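Local structure of NADP-dependent glyceraldehyde-3-phosphate dehydrogenase (Bacillus halodurans, 3PRL) at residues N11-R16 with G26-I31; G18-S23 with K197-L202; N52-G57 with I211-T216; E85-I90 with L202-A207. The protein probably catalyses the NADP-dependent, non-phosphorylating oxidation of glyceraldehyde 3-phosphate, as a member of the aldehyde dehydrogenase family. All blocks are in the same frame, centred on the assembly; numbering follows the deposited sequence.

Contact 1: N11-R16 with G26-I31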
loop_
_atom_site.group_PDB
_atom_site.type_symbol
_atom_site.label_atom_id
_atom_site.label_comp_id
_atom_site.label_asym_id
_atom_site.label_seq_id
_atom_site.Cartn_x
_atom_site.Cartn_y
_atom_site.Cartn_z
ATOM N N ASN D 11 -24.814 20.414 36.049
ATOM C CA ASN D 11 -24.771 21.672 35.346
ATOM C C ASN D 11 -23.372 21.856 34.774
ATOM O O ASN D 11 -22.453 22.318 35.454
ATOM C CB ASN D 11 -25.208 22.797 36.279
ATOM C CG ASN D 11 -26.673 22.667 36.671
ATOM O OD1 ASN D 11 -27.549 22.592 35.802
ATOM N ND2 ASN D 11 -26.945 22.617 37.970
ATOM N N ALA D 12 -23.239 21.457 33.510
ATOM C CA ALA D 12 -21.959 21.320 32.835
ATOM C C ALA D 12 -21.465 22.620 32.218
ATOM O O ALA D 12 -22.256 23.449 31.752
ATOM C CB ALA D 12 -22.058 20.251 31.764
ATOM N N ASN D 13 -20.146 22.781 32.225
ATOM C CA ASN D 13 -19.500 23.868 31.518
ATOM C C ASN D 13 -18.895 23.389 30.181
ATOM O O ASN D 13 -18.758 22.174 29.939
ATOM C CB ASN D 13 -18.458 24.543 32.414
ATOM C CG ASN D 13 -19.055 25.675 33.284
ATOM O OD1 ASN D 13 -20.280 25.807 33.436
ATOM N ND2 ASN D 13 -18.172 26.492 33.858
ATOM N N ILE D 14 -18.575 24.346 29.311
ATOM C CA ILE D 14 -17.948 24.063 28.021
ATOM C C ILE D 14 -16.473 24.404 28.058
ATOM O O ILE D 14 -16.050 25.246 28.847
ATOM C CB ILE D 14 -18.641 24.811 26.823
ATOM C CG1 ILE D 14 -18.555 26.344 26.956
ATOM C CG2 ILE D 14 -20.088 24.349 26.657
ATOM C CD1 ILE D 14 -17.443 26.984 26.120
ATOM N N LEU D 15 -15.707 23.736 27.196
ATOM C CA LEU D 15 -14.283 23.971 27.060
ATOM C C LEU D 15 -13.986 24.932 25.926
ATOM O O LEU D 15 -14.355 24.688 24.772
ATOM C CB LEU D 15 -13.552 22.651 26.789
ATOM C CG LEU D 15 -12.024 22.679 26.654
ATOM C CD1 LEU D 15 -11.332 23.045 27.969
ATOM C CD2 LEU D 15 -11.546 21.325 26.172
ATOM N N ARG D 16 -13.317 26.019 26.280
ATOM C CA ARG D 16 -12.691 26.917 25.329
ATOM C C ARG D 16 -11.274 27.243 25.817
ATOM O O ARG D 16 -11.084 27.595 26.983
ATOM C CB ARG D 16 -13.500 28.204 25.180
ATOM C CG ARG D 16 -12.943 29.133 24.103
ATOM C CD ARG D 16 -13.704 30.449 23.981
ATOM N NE ARG D 16 -13.695 31.192 25.240
ATOM C CZ ARG D 16 -14.760 31.383 26.006
ATOM N NH1 ARG D 16 -14.639 32.066 27.140
ATOM N NH2 ARG D 16 -15.943 30.901 25.641
ATOM N N GLY D 26 -24.841 33.979 30.073
ATOM C CA GLY D 26 -25.401 33.315 31.250
ATOM C C GLY D 26 -26.485 32.272 31.034
ATOM O O GLY D 26 -26.872 31.577 31.977
ATOM N N GLU D 27 -26.982 32.151 29.807
ATOM C CA GLU D 27 -28.076 31.220 29.544
ATOM C C GLU D 27 -27.645 29.758 29.455
ATOM O O GLU D 27 -26.547 29.437 28.980
ATOM C CB GLU D 27 -28.930 31.636 28.335
ATOM C CG GLU D 27 -28.259 32.553 27.324
ATOM C CD GLU D 27 -29.164 33.695 26.877
ATOM O OE1 GLU D 27 -28.836 34.357 25.865
ATOM O OE2 GLU D 27 -30.200 33.944 27.541
ATOM N N ARG D 28 -28.528 28.889 29.942
ATOM C CA ARG D 28 -28.350 27.447 29.880
ATOM C C ARG D 28 -29.529 26.751 29.200
ATOM O O ARG D 28 -30.584 27.357 28.972
ATOM C CB ARG D 28 -28.148 26.875 31.286
ATOM C CG ARG D 28 -26.864 27.323 31.956
ATOM C CD ARG D 28 -26.572 26.507 33.184
ATOM N NE ARG D 28 -25.141 26.491 33.452
ATOM C CZ ARG D 28 -24.293 25.589 32.972
ATOM N NH1 ARG D 28 -23.004 25.676 33.270
ATOM N NH2 ARG D 28 -24.725 24.609 32.183
ATOM N N ILE D 29 -29.327 25.477 28.868
ATOM C CA ILE D 29 -30.380 24.609 28.348
ATOM C C ILE D 29 -30.417 23.357 29.211
ATOM O O ILE D 29 -29.420 22.621 29.291
ATOM C CB ILE D 29 -30.133 24.186 26.869
ATOM C CG1 ILE D 29 -29.873 25.410 25.991
ATOM C CG2 ILE D 29 -31.311 23.353 26.325
ATOM C CD1 ILE D 29 -29.266 25.078 24.635
ATOM N N SER D 30 -31.567 23.124 29.842
ATOM C CA SER D 30 -31.757 22.004 30.759
ATOM C C SER D 30 -31.925 20.717 29.977
ATOM O O SER D 30 -32.560 20.707 28.914
ATOM C CB SER D 30 -33.001 22.210 31.629
ATOM O OG SER D 30 -32.953 23.443 32.323
ATOM N N ILE D 31 -31.377 19.636 30.521
ATOM C CA ILE D 31 -31.453 18.325 29.884
ATOM C C ILE D 31 -32.192 17.357 30.787
ATOM O O ILE D 31 -32.009 17.379 32.004
ATOM C CB ILE D 31 -30.039 17.790 29.509
ATOM C CG1 ILE D 31 -29.473 18.590 28.322
ATOM C CG2 ILE D 31 -30.074 16.283 29.199
ATOM C CD1 ILE D 31 -28.125 18.081 27.805
#
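Arg28 lays its guanidinium against Asn11, Ala12 and Asn13, with CB of Asn11 over one face of the group and the carbonyl of Ala12 at its edge. Both terminal nitrogens converge end-on on that single oxygen: NH2 of Arg28 lies 2.8 Å from O of Ala12, and NH1 of Arg28 is likewise 2.8 Å from O of Ala12. The N-H...O angles, 144° and 142°, are bent to nearly the same degree, as expected when two donors share one acceptor. The oxygen sits in the guanidinium plane, but the arginine is not in the plane of the carbonyl: NH2 is tilted moderately from it and NH1 stands well above it, both on the same face. A chain extended from CG to NE carries the charge across the gap from strand 28-32. That gap belongs to the four-stranded mixed sheet near the N terminus, in which strand 39-44 separates strand 28-32 from strand 10-16; Arg28 therefore reaches past an intervening strand, touching Pro44 and making a weak bond to Ser42 on the way. Asn13 turns its amide nearly coplanar with the guanidinium, the planes 11° apart, and its OD1 approaches NH1 of Arg28 to 2.7 Å. Asn11 directs its own OD1 to the hydroxyl of Ser42, and Glu22 forms a long, weak ion pair with NE of Arg28.

Contact 2: G18-S23 with K197-L202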
loop_
_atom_site.group_PDB
_atom_site.type_symbol
_atom_site.label_atom_id
_atom_site.label_comp_id
_atom_site.label_asym_id
_atom_site.label_seq_id
_atom_site.Cartn_x
_atom_site.Cartn_y
_atom_site.Cartn_z
ATOM N N GLY D 18 -8.634 25.711 26.850
ATOM C CA GLY D 18 -8.062 25.044 28.025
ATOM C C GLY D 18 -8.848 25.222 29.310
ATOM O O GLY D 18 -8.752 24.392 30.223
ATOM N N GLU D 19 -9.630 26.298 29.383
ATOM C CA GLU D 19 -10.448 26.575 30.569
ATOM C C GLU D 19 -11.913 26.195 30.405
ATOM O O GLU D 19 -12.564 26.574 29.424
ATOM C CB GLU D 19 -10.317 28.033 31.052
ATOM C CG GLU D 19 -9.791 29.051 30.034
ATOM C CD GLU D 19 -9.476 30.400 30.679
ATOM O OE1 GLU D 19 -10.421 31.197 30.900
ATOM O OE2 GLU D 19 -8.287 30.666 30.965
ATOM N N TRP D 20 -12.417 25.438 31.376
ATOM C CA TRP D 20 -13.831 25.104 31.448
ATOM C C TRP D 20 -14.606 26.339 31.875
ATOM O O TRP D 20 -14.543 26.758 33.041
ATOM C CB TRP D 20 -14.053 23.940 32.413
ATOM C CG TRP D 20 -13.476 22.666 31.872
ATOM C CD1 TRP D 20 -12.249 22.131 32.151
ATOM C CD2 TRP D 20 -14.087 21.791 30.916
ATOM N NE1 TRP D 20 -12.070 20.967 31.445
ATOM C CE2 TRP D 20 -13.180 20.737 30.678
ATOM C CE3 TRP D 20 -15.320 21.789 30.252
ATOM C CZ2 TRP D 20 -13.466 19.690 29.799
ATOM C CZ3 TRP D 20 -15.601 20.742 29.376
ATOM C CH2 TRP D 20 -14.676 19.709 29.162
ATOM N N VAL D 21 -15.315 26.929 30.917
ATOM C CA VAL D 21 -15.992 28.207 31.123
ATOM C C VAL D 21 -17.496 28.084 30.924
ATOM O O VAL D 21 -18.000 27.024 30.559
ATOM C CB VAL D 21 -15.412 29.350 30.210
ATOM C CG1 VAL D 21 -13.948 29.624 30.536
ATOM C CG2 VAL D 21 -15.574 29.023 28.724
ATOM N N GLU D 22 -18.197 29.184 31.167
ATOM C CA GLU D 22 -19.632 29.251 30.988
ATOM C C GLU D 22 -19.957 30.364 30.002
ATOM O O GLU D 22 -19.107 31.212 29.707
ATOM C CB GLU D 22 -20.320 29.517 32.337
ATOM C CG GLU D 22 -21.666 28.832 32.487
ATOM C CD GLU D 22 -22.606 29.558 33.435
ATOM O OE1 GLU D 22 -22.146 30.069 34.484
ATOM O OE2 GLU D 22 -23.818 29.614 33.127
ATOM N N SER D 23 -21.181 30.349 29.481
ATOM C CA SER D 23 -21.688 31.447 28.666
ATOM C C SER D 23 -21.608 32.748 29.471
ATOM O O SER D 23 -22.028 32.796 30.632
ATOM C CB SER D 23 -23.140 31.176 28.263
ATOM O OG SER D 23 -23.400 31.622 26.943
ATOM N N LYS D 197 -18.594 15.074 29.409
ATOM C CA LYS D 197 -17.845 14.124 30.240
ATOM C C LYS D 197 -16.777 13.385 29.444
ATOM O O LYS D 197 -15.688 13.152 29.946
ATOM C CB LYS D 197 -18.768 13.110 30.941
ATOM C CG LYS D 197 -19.508 13.649 32.150
ATOM C CD LYS D 197 -18.566 13.914 33.313
ATOM C CE LYS D 197 -19.254 14.657 34.443
ATOM N NZ LYS D 197 -18.246 15.199 35.386
ATOM N N MET D 198 -17.086 13.022 28.203
ATOM C CA MET D 198 -16.062 12.434 27.336
ATOM C C MET D 198 -14.885 13.385 27.147
ATOM O O MET D 198 -13.716 12.968 27.270
ATOM C CB MET D 198 -16.629 12.014 25.987
ATOM C CG MET D 198 -15.575 11.501 25.019
ATOM S SD MET D 198 -16.143 11.524 23.327
ATOM C CE MET D 198 -16.263 13.297 23.032
ATOM N N VAL D 199 -15.189 14.652 26.850
ATOM C CA VAL D 199 -14.155 15.675 26.584
ATOM C C VAL D 199 -13.327 15.987 27.815
ATOM O O VAL D 199 -12.120 16.230 27.722
ATOM C CB VAL D 199 -14.754 16.964 25.990
ATOM C CG1 VAL D 199 -13.816 18.172 26.173
ATOM C CG2 VAL D 199 -15.046 16.759 24.524
ATOM N N GLU D 200 -13.982 15.983 28.971
ATOM C CA GLU D 200 -13.313 16.147 30.254
ATOM C C GLU D 200 -12.128 15.197 30.429
ATOM O O GLU D 200 -11.048 15.612 30.860
ATOM C CB GLU D 200 -14.306 15.913 31.382
ATOM C CG GLU D 200 -15.205 17.101 31.664
ATOM C CD GLU D 200 -15.939 16.972 32.981
ATOM O OE1 GLU D 200 -15.357 16.435 33.952
ATOM O OE2 GLU D 200 -17.103 17.413 33.033
ATOM N N ALA D 201 -12.362 13.922 30.116
ATOM C CA ALA D 201 -11.320 12.894 30.157
ATOM C C ALA D 201 -10.149 13.231 29.237
ATOM O O ALA D 201 -9.017 12.914 29.555
ATOM C CB ALA D 201 -11.906 11.513 29.817
ATOM N N LEU D 202 -10.421 13.894 28.115
ATOM C CA LEU D 202 -9.367 14.304 27.162
ATOM C C LEU D 202 -8.529 15.438 27.750
ATOM O O LEU D 202 -7.300 15.478 27.595
ATOM C CB LEU D 202 -9.995 14.762 25.841
ATOM C CG LEU D 202 -9.253 14.623 24.506
ATOM C CD1 LEU D 202 -10.220 14.910 23.380
ATOM C CD2 LEU D 202 -8.055 15.528 24.395
#
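This is an apolar contact between an edge strand and a helix: Trp20, on strand 19-21 at the border of the N-terminal sheet, sets its six-membered ring against helix 192-204. The evidence lies in a few carbon contacts at the far corner of the indole. CH2 of Trp20 meets CG1 of Val199 at 3.5 Å, and the neighbouring CZ2 of Trp20 lies 3.6 Å from CA of Glu200. The CG methylene of Glu200 approaches the same corner, 3.6 Å from CZ2 of Trp20, so the aliphatic part of the glutamate packs obliquely against this corner of the ring. CA and CG of Glu200, not its carboxylate, make the contact; the carboxylate plane is turned 67° from that of the indole. Trp20 reaches the helix because its CG stands anti to the carbonyl carbon (chi1 -68°), with the ring projecting from the strand. Helix 192-204 is the helix of a beta-alpha-beta crossover between the parallel strands 182-186 and 212-214 in the Rossmann-like coenzyme domain, and Trp20 thus joins the N-terminal sheet to that domain. On the helix, Glu200 extends beyond CG and forms a salt bridge one turn back, its OE2 lying 3.4 Å from NZ of Lys197, with weak hydrogen bonds. Phe10 touches both of these charged side chains, while Met198, buried on the same helix, packs on helix 167-178.

Contact 3: N52-G57 with I211-T216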
loop_
_atom_site.group_PDB
_atom_site.type_symbol
_atom_site.label_atom_id
_atom_site.label_comp_id
_atom_site.label_asym_id
_atom_site.label_seq_id
_atom_site.Cartn_x
_atom_site.Cartn_y
_atom_site.Cartn_z
ATOM N N ASN D 52 -17.249 32.030 17.419
ATOM C CA ASN D 52 -16.071 32.531 16.709
ATOM C C ASN D 52 -14.838 32.366 17.584
ATOM O O ASN D 52 -13.814 31.882 17.139
ATOM C CB ASN D 52 -16.237 34.008 16.328
ATOM C CG ASN D 52 -17.531 34.284 15.580
ATOM O OD1 ASN D 52 -17.956 33.487 14.751
ATOM N ND2 ASN D 52 -18.164 35.423 15.874
ATOM N N ASP D 53 -14.962 32.741 18.851
ATOM C CA ASP D 53 -13.855 32.633 19.791
ATOM C C ASP D 53 -13.284 31.232 19.877
ATOM O O ASP D 53 -12.073 31.064 19.913
ATOM C CB ASP D 53 -14.258 33.151 21.170
ATOM C CG ASP D 53 -14.101 34.665 21.289
ATOM O OD1 ASP D 53 -13.805 35.319 20.266
ATOM O OD2 ASP D 53 -14.265 35.195 22.409
ATOM N N ALA D 54 -14.160 30.237 19.891
ATOM C CA ALA D 54 -13.755 28.839 19.865
ATOM C C ALA D 54 -13.045 28.492 18.560
ATOM O O ALA D 54 -12.025 27.810 18.576
ATOM C CB ALA D 54 -14.957 27.940 20.062
ATOM N N ILE D 55 -13.579 28.969 17.438
ATOM C CA ILE D 55 -12.964 28.707 16.130
ATOM C C ILE D 55 -11.564 29.320 15.994
ATOM O O ILE D 55 -10.689 28.735 15.346
ATOM C CB ILE D 55 -13.884 29.126 14.953
ATOM C CG1 ILE D 55 -15.090 28.186 14.898
ATOM C CG2 ILE D 55 -13.136 29.079 13.617
ATOM C CD1 ILE D 55 -16.100 28.508 13.816
ATOM N N GLN D 56 -11.352 30.485 16.609
ATOM C CA GLN D 56 -10.048 31.139 16.547
ATOM C C GLN D 56 -9.024 30.458 17.424
ATOM O O GLN D 56 -7.866 30.307 17.021
ATOM C CB GLN D 56 -10.125 32.632 16.890
ATOM C CG GLN D 56 -10.181 33.546 15.674
ATOM C CD GLN D 56 -9.293 33.076 14.531
ATOM O OE1 GLN D 56 -9.774 32.453 13.578
ATOM N NE2 GLN D 56 -7.988 33.359 14.626
ATOM N N GLY D 57 -9.448 30.055 18.622
ATOM C CA GLY D 57 -8.572 29.355 19.547
ATOM C C GLY D 57 -8.048 28.071 18.927
ATOM O O GLY D 57 -6.891 27.704 19.122
ATOM N N ILE D 211 -6.884 22.781 21.216
ATOM C CA ILE D 211 -6.953 21.605 20.316
ATOM C C ILE D 211 -8.349 21.011 20.203
ATOM O O ILE D 211 -8.771 20.579 19.119
ATOM C CB ILE D 211 -5.980 20.489 20.777
ATOM C CG1 ILE D 211 -4.583 21.056 20.995
ATOM C CG2 ILE D 211 -5.950 19.323 19.776
ATOM C CD1 ILE D 211 -4.092 21.927 19.865
ATOM N N ILE D 212 -9.034 20.982 21.347
ATOM C CA ILE D 212 -10.435 20.626 21.459
ATOM C C ILE D 212 -11.209 21.786 22.102
ATOM O O ILE D 212 -10.866 22.253 23.196
ATOM C CB ILE D 212 -10.633 19.295 22.267
ATOM C CG1 ILE D 212 -12.127 18.925 22.409
ATOM C CG2 ILE D 212 -9.938 19.354 23.633
ATOM C CD1 ILE D 212 -12.761 18.403 21.116
ATOM N N GLN D 213 -12.228 22.256 21.384
ATOM C CA GLN D 213 -13.197 23.226 21.896
ATOM C C GLN D 213 -14.585 22.592 21.828
ATOM O O GLN D 213 -14.908 21.902 20.851
ATOM C CB GLN D 213 -13.161 24.508 21.061
ATOM C CG GLN D 213 -11.746 25.000 20.726
ATOM C CD GLN D 213 -11.096 25.782 21.852
ATOM O OE1 GLN D 213 -11.041 25.328 23.009
ATOM N NE2 GLN D 213 -10.602 26.976 21.525
ATOM N N VAL D 214 -15.389 22.794 22.875
ATOM C CA VAL D 214 -16.777 22.304 22.875
ATOM C C VAL D 214 -17.727 23.469 22.657
ATOM O O VAL D 214 -17.690 24.454 23.386
ATOM C CB VAL D 214 -17.168 21.569 24.185
ATOM C CG1 VAL D 214 -18.572 20.946 24.062
ATOM C CG2 VAL D 214 -16.129 20.514 24.550
ATOM N N VAL D 215 -18.548 23.374 21.619
ATOM C CA VAL D 215 -19.548 24.396 21.376
ATOM C C VAL D 215 -20.906 23.791 21.632
ATOM O O VAL D 215 -21.252 22.780 21.054
ATOM C CB VAL D 215 -19.445 25.031 19.959
ATOM C CG1 VAL D 215 -18.196 25.924 19.873
ATOM C CG2 VAL D 215 -19.435 23.960 18.848
ATOM N N THR D 216 -21.659 24.397 22.546
ATOM C CA THR D 216 -23.023 23.987 22.791
ATOM C C THR D 216 -23.950 25.180 22.617
ATOM O O THR D 216 -23.562 26.329 22.818
ATOM C CB THR D 216 -23.213 23.351 24.194
ATOM O OG1 THR D 216 -22.742 24.255 25.198
ATOM C CG2 THR D 216 -22.461 22.021 24.297
#
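The amide of Gln213 makes a weak hydrogen bond across the contact, from NE2 to O of Ala54, 3.4 Å away with an N-H...O angle of 150°, while its OE1 accepts a hydrogen bond from the backbone N of Asn17. The bond to Asn17 is the stronger anchor of this buried side chain; the weak one from NE2 adds only a loose restraint on the amide's rotation. With CG anti to the carbonyl carbon and beside the backbone N (chi1 -44°), CG of Gln213 comes within 3.5 Å of O of Ala54. A bend at chi2 (-81°) then brings NE2 to that oxygen and leaves NE2 of Gln213 3.7 Å from CA of Gly57, one turn further on. At this point the helix presents bare backbone, and the amide nitrogen approaches the main chain directly. Apolar contacts complete the interface. CB of Ala54 points toward the strand and meets CG1 of Val215 at 3.8 Å, and CB of Ala54 stands 4.0 Å from CB of Gln213. CA of Ala54 is only 6.0 Å from CA of Gln213, consistent with small residues, Ala54 and Gly57, on this side of the helix. Helix 48-65 packs here against strand 212-214, which pairs in parallel with strand 182-186 of the coenzyme-binding sheet; Val215 also touches Lys186, an NADP(+)-binding residue. On the strand's other border, Val214 bonds through its backbone to Leu15 of strand 10-16.

Contact 4: E85-I90 with L202-A207; sequences EERKEI and LADAGA
The ionic part across the two segments is one salt bridge, Arg87 to Asp204, in which one carboxylate oxygen receives two hydrogen bonds. NH1 of Arg87 lies 3.2 Å from OD2 of Asp204, with an N-H...O angle of 151°. NH2 of Arg87 reaches the same OD2 of Asp204 at 3.3 Å, slightly more bent at 145°. The oxygen sits at the edge of the guanidinium, close to its plane. Because both nitrogens go to OD2, the pair is end-on, not side-by-side. NH2 is met by the anti lone pair of OD2, while NH1 comes to the same anti side but somewhat out of the carboxylate plane. The two flat groups are steeply turned, 73° apart. A chain extended from CG to NE spans the 11.9 Å between CA of Arg87 and CA of Asp204. Within segment 85-90, a local salt bridge joins NZ of Lys88 to OE2 of Glu89 at 2.7 Å. Arg87 leaves the helical path after helix 70-86 and is at the N-cap position of helix 88-98. Its bridge links the junction of these helices to the C-terminal end of helix 192-204 at the protein surface, away from the NADP(+)-binding residues. There N of Ala207 bonds to O of Leu202 and N of Gly206 to O of Ala203; with the positive phi of Gly206, these two bonds form a Schellman motif that terminates helix 192-204.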
loop_
_atom_site.group_PDB
_atom_site.type_symbol
_atom_site.label_atom_id
_atom_site.label_comp_id
_atom_site.label_asym_id
_atom_site.label_seq_id
_atom_site.Cartn_x
_atom_site.Cartn_y
_atom_site.Cartn_z
ATOM N N GLU D 85 -11.985 4.340 29.714
ATOM C CA GLU D 85 -12.121 2.969 30.208
ATOM C C GLU D 85 -12.238 2.926 31.734
ATOM O O GLU D 85 -13.117 2.257 32.283
ATOM C CB GLU D 85 -10.898 2.193 29.753
ATOM C CG GLU D 85 -10.822 0.746 30.133
ATOM C CD GLU D 85 -9.720 0.076 29.345
ATOM O OE1 GLU D 85 -8.612 -0.094 29.901
ATOM O OE2 GLU D 85 -9.942 -0.220 28.153
ATOM N N GLU D 86 -11.333 3.647 32.394
ATOM C CA GLU D 86 -11.372 3.889 33.830
ATOM C C GLU D 86 -12.734 4.417 34.300
ATOM O O GLU D 86 -13.223 4.020 35.362
ATOM C CB GLU D 86 -10.251 4.869 34.207
ATOM C CG GLU D 86 -10.168 5.224 35.681
ATOM C CD GLU D 86 -8.948 6.067 36.027
ATOM O OE1 GLU D 86 -7.831 5.738 35.564
ATOM O OE2 GLU D 86 -9.113 7.056 36.778
ATOM N N ARG D 87 -13.340 5.309 33.517
ATOM C CA ARG D 87 -14.634 5.903 33.881
ATOM C C ARG D 87 -15.813 5.225 33.170
ATOM O O ARG D 87 -16.856 5.850 32.924
ATOM C CB ARG D 87 -14.621 7.422 33.641
ATOM C CG ARG D 87 -13.589 8.140 34.505
ATOM C CD ARG D 87 -13.241 9.535 34.013
ATOM N NE ARG D 87 -12.087 10.079 34.739
ATOM C CZ ARG D 87 -11.583 11.296 34.564
ATOM N NH1 ARG D 87 -12.121 12.133 33.689
ATOM N NH2 ARG D 87 -10.536 11.681 35.278
ATOM N N LYS D 88 -15.628 3.942 32.850
ATOM C CA LYS D 88 -16.673 3.082 32.285
ATOM C C LYS D 88 -18.038 3.387 32.892
ATOM O O LYS D 88 -18.997 3.701 32.185
ATOM C CB LYS D 88 -16.352 1.606 32.580
ATOM C CG LYS D 88 -15.828 0.791 31.421
ATOM C CD LYS D 88 -16.006 -0.729 31.645
ATOM C CE LYS D 88 -15.048 -1.315 32.681
ATOM N NZ LYS D 88 -15.522 -1.127 34.098
ATOM N N GLU D 89 -18.083 3.295 34.217
ATOM C CA GLU D 89 -19.314 3.238 34.985
ATOM C C GLU D 89 -19.961 4.600 35.149
ATOM O O GLU D 89 -21.183 4.714 35.122
ATOM C CB GLU D 89 -19.036 2.619 36.364
ATOM C CG GLU D 89 -19.033 1.088 36.387
ATOM C CD GLU D 89 -17.839 0.459 35.676
ATOM O OE1 GLU D 89 -16.686 0.872 35.931
ATOM O OE2 GLU D 89 -18.052 -0.470 34.865
ATOM N N ILE D 90 -19.135 5.623 35.334
ATOM C CA ILE D 90 -19.604 6.993 35.517
ATOM C C ILE D 90 -20.178 7.517 34.202
ATOM O O ILE D 90 -21.321 7.946 34.137
ATOM C CB ILE D 90 -18.455 7.916 35.996
ATOM C CG1 ILE D 90 -17.952 7.469 37.383
ATOM C CG2 ILE D 90 -18.895 9.400 35.958
ATOM C CD1 ILE D 90 -16.585 8.014 37.786
ATOM N N LEU D 202 -10.421 13.894 28.115
ATOM C CA LEU D 202 -9.367 14.304 27.162
ATOM C C LEU D 202 -8.529 15.438 27.750
ATOM O O LEU D 202 -7.300 15.478 27.595
ATOM C CB LEU D 202 -9.995 14.762 25.841
ATOM C CG LEU D 202 -9.253 14.623 24.506
ATOM C CD1 LEU D 202 -10.220 14.910 23.380
ATOM C CD2 LEU D 202 -8.055 15.528 24.395
ATOM N N ALA D 203 -9.219 16.364 28.407
ATOM C CA ALA D 203 -8.600 17.459 29.145
ATOM C C ALA D 203 -7.746 16.940 30.297
ATOM O O ALA D 203 -6.611 17.377 30.469
ATOM C CB ALA D 203 -9.685 18.413 29.673
ATOM N N ASP D 204 -8.297 16.006 31.074
ATOM C CA ASP D 204 -7.599 15.420 32.230
ATOM C C ASP D 204 -6.432 14.535 31.760
ATOM O O ASP D 204 -5.539 14.191 32.539
ATOM C CB ASP D 204 -8.561 14.601 33.119
ATOM C CG ASP D 204 -9.666 15.455 33.789
ATOM O OD1 ASP D 204 -9.625 16.709 33.742
ATOM O OD2 ASP D 204 -10.596 14.848 34.374
ATOM N N ALA D 205 -6.463 14.169 30.481
ATOM C CA ALA D 205 -5.410 13.376 29.845
ATOM C C ALA D 205 -4.249 14.255 29.410
ATOM O O ALA D 205 -3.191 13.749 29.015
ATOM C CB ALA D 205 -5.978 12.613 28.647
ATOM N N GLY D 206 -4.453 15.568 29.475
ATOM C CA GLY D 206 -3.412 16.531 29.110
ATOM C C GLY D 206 -3.530 17.161 27.729
ATOM O O GLY D 206 -2.522 17.531 27.138
ATOM N N ALA D 207 -4.743 17.303 27.203
ATOM C CA ALA D 207 -4.922 17.998 25.923
ATOM C C ALA D 207 -4.421 19.436 26.041
ATOM O O ALA D 207 -4.836 20.156 26.950
ATOM C CB ALA D 207 -6.371 17.988 25.505
#

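From the N terminus, contact 1 closes a short loop, bringing strand 28-32 back toward strand 10-16. Strand 19-21 lies inside that loop and pairs with strand 10-16, yet contact 2 carries it far along the chain to helix 192-204, so contacts 1 and 2 cross. Contact 3 opens after contact 1 has closed; it joins helix 48-65 to strand 212-214 and crosses contact 2. Contact 4, between 85-90 and 202-207, is nested inside the loop of contact 3 and also crosses contact 2, sharing Leu202 with it. Together they tie the N-terminal sheet and the helices that follow it to one border of the coenzyme-binding sheet, where Val199 touches Val214.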